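Local structure of oligoribonuclease (Colwellia psychrerythraea, 6A4D) at the interface of chains A and B. The protein hydrolyses small RNAs as an oligoribonuclease, an exonuclease of the family that degrades short oligoribonucleotides to mononucleotides. Residues are numbered along the deposited sequence; one frame, centred on the assembly and turned at random. Chains: chain A/B, Oligoribonuclease.

The interface of chains A and B. Residues chain A 9, 11, 38, 104-106, 135; chain B 142-143, 146.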
loop_
_atom_site.group_PDB
_atom_site.type_symbol
_atom_site.label_atom_id
_atom_site.label_comp_id
_atom_site.label_asym_id
_atom_site.label_seq_id
_atom_site.Cartn_x
_atom_site.Cartn_y
_atom_site.Cartn_z
ATOM N N SER A 9 -8.046 -17.018 -8.165
ATOM C CA SER A 9 -6.707 -16.658 -7.972
ATOM C C SER A 9 -6.305 -15.603 -9.004
ATOM O O SER A 9 -5.206 -15.101 -8.971
ATOM C CB SER A 9 -5.856 -17.933 -7.927
ATOM O OG SER A 9 -5.514 -18.392 -9.209
ATOM N N LEU A 11 -5.655 -11.992 -10.664
ATOM C CA LEU A 11 -5.215 -10.732 -10.158
ATOM C C LEU A 11 -5.763 -9.559 -10.981
ATOM O O LEU A 11 -5.682 -9.569 -12.207
ATOM C CB LEU A 11 -3.692 -10.742 -10.133
ATOM C CG LEU A 11 -3.114 -11.796 -9.223
ATOM C CD1 LEU A 11 -1.630 -11.899 -9.565
ATOM C CD2 LEU A 11 -3.385 -11.437 -7.756
ATOM N N SER A 38 -2.998 -16.043 -11.820
ATOM C CA SER A 38 -2.045 -16.019 -10.712
ATOM C C SER A 38 -0.597 -16.229 -11.174
ATOM O O SER A 38 0.329 -15.933 -10.422
ATOM C CB SER A 38 -2.430 -17.037 -9.660
ATOM O OG SER A 38 -2.247 -18.314 -10.193
ATOM N N LYS A 104 -11.509 -11.181 -3.526
ATOM C CA LYS A 104 -10.406 -12.122 -3.755
ATOM C C LYS A 104 -9.079 -11.491 -4.169
ATOM O O LYS A 104 -8.071 -11.771 -3.595
ATOM C CB LYS A 104 -10.767 -13.082 -4.876
ATOM C CG LYS A 104 -12.082 -13.796 -4.665
ATOM C CD LYS A 104 -12.168 -14.561 -3.363
ATOM C CE LYS A 104 -11.281 -15.773 -3.369
ATOM N NZ LYS A 104 -11.704 -16.662 -2.251
ATOM N N SER A 105 -9.114 -10.631 -5.176
ATOM C CA SER A 105 -7.913 -10.048 -5.699
ATOM C C SER A 105 -7.479 -8.835 -4.857
ATOM O O SER A 105 -8.285 -7.927 -4.636
ATOM C CB SER A 105 -8.139 -9.611 -7.133
ATOM O OG SER A 105 -6.920 -9.174 -7.708
ATOM N N PRO A 106 -6.224 -8.827 -4.393
ATOM C CA PRO A 106 -5.691 -7.527 -4.022
ATOM C C PRO A 106 -5.631 -6.600 -5.248
ATOM O O PRO A 106 -5.819 -7.031 -6.344
ATOM C CB PRO A 106 -4.287 -7.830 -3.521
ATOM C CG PRO A 106 -3.868 -9.052 -4.321
ATOM C CD PRO A 106 -5.160 -9.849 -4.514
ATOM N N LEU A 135 -1.100 -5.726 -3.704
ATOM C CA LEU A 135 0.038 -6.418 -4.231
ATOM C C LEU A 135 0.919 -5.353 -4.924
ATOM O O LEU A 135 0.684 -4.922 -6.026
ATOM C CB LEU A 135 -0.419 -7.523 -5.124
ATOM C CG LEU A 135 0.673 -8.505 -5.511
ATOM C CD1 LEU A 135 0.067 -9.651 -6.284
ATOM C CD2 LEU A 135 1.768 -7.864 -6.363
ATOM N N GLU B 142 0.426 -12.602 -0.261
ATOM C CA GLU B 142 -0.385 -12.793 -1.424
ATOM C C GLU B 142 0.350 -13.500 -2.564
ATOM O O GLU B 142 -0.195 -14.346 -3.265
ATOM C CB GLU B 142 -1.008 -11.454 -1.868
ATOM C CG GLU B 142 -2.068 -10.927 -0.902
ATOM C CD GLU B 142 -3.303 -11.864 -0.818
ATOM O OE1 GLU B 142 -3.671 -12.470 -1.818
ATOM O OE2 GLU B 142 -3.923 -12.005 0.254
ATOM N N LEU B 143 1.612 -13.200 -2.770
ATOM C CA LEU B 143 2.332 -13.988 -3.760
ATOM C C LEU B 143 2.567 -15.395 -3.277
ATOM O O LEU B 143 2.522 -16.299 -4.056
ATOM C CB LEU B 143 3.657 -13.323 -4.117
ATOM C CG LEU B 143 3.545 -11.977 -4.836
ATOM C CD1 LEU B 143 4.893 -11.261 -4.843
ATOM C CD2 LEU B 143 3.004 -12.146 -6.237
ATOM N N ARG B 146 -0.247 -17.846 -3.783
ATOM C CA ARG B 146 -0.504 -18.302 -5.155
ATOM C C ARG B 146 0.641 -19.091 -5.725
ATOM O O ARG B 146 0.387 -19.940 -6.584
ATOM C CB ARG B 146 -0.837 -17.158 -6.120
ATOM C CG ARG B 146 -2.138 -16.457 -5.789
ATOM C CD ARG B 146 -2.300 -15.095 -6.484
ATOM N NE ARG B 146 -3.614 -14.514 -6.214
ATOM C CZ ARG B 146 -3.979 -13.971 -5.060
ATOM N NH1 ARG B 146 -3.153 -13.901 -4.008
ATOM N NH2 ARG B 146 -5.192 -13.441 -4.934
HETATM O O HOH W 1 -2.136 -20.262 -8.195
#
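B:Arg146, near the end of helix 137-147, reaches across to A:Ser9, A:Leu11 and A:Ser38 in one patch of the two-fold symmetric interface of the deposited homodimer, where a helix of one subunit packs on strand ends and loops of the other and is likely to help join the two copies. The arginine hides 90 Å² of its surface here. Its chain runs extended from CG to NE, with CG anti to its own carbonyl carbon (chi1 -65°), which carries the guanidinium over chain A. The NE-H points at the backbone carbonyl O of A:Ser9, 3.2 Å from NE; this oxygen lies in the guanidinium plane, whereas the donor is tilted 28° from the carbonyl plane. One face of the guanidinium receives the methyl CD2 of A:Leu11, 3.7 Å from CZ and offset toward the rim. The aliphatic part of the arginine passes CB of A:Ser38, which lies 3.7 Å from CD. At the other end, NH2 approaches the ring carbon CD of A:Pro106 tip to tip, at 3.6 Å. Within chain B, B:Glu142 fixes the rotation of the group: its carboxylate OE1 forms a salt bridge with NH1 at 2.7 Å, and its backbone O takes a second bond from the same nitrogen, both acceptors lying near the guanidinium plane. This pairing would probably offset the arginine's charge beside the apolar leucine and proline. A water links OG of A:Ser38 to the backbone O of B:Arg146. About one turn back along the helix, toward its N-terminal end, methyl CD2 of B:Leu143 meets CD1 of A:Leu135 at 3.9 Å, the side chains crossing at about a right angle. An alanine in place of B:Arg146 would probably leave the A:Ser9 carbonyl and the B:Glu142 carboxylate without their mate and open a gap over A:Leu11. Repeated by symmetry, the patch ties helix 137-147 of each subunit to its neighbour and is likely to contribute to holding together the dimer typical of oligoribonucleases.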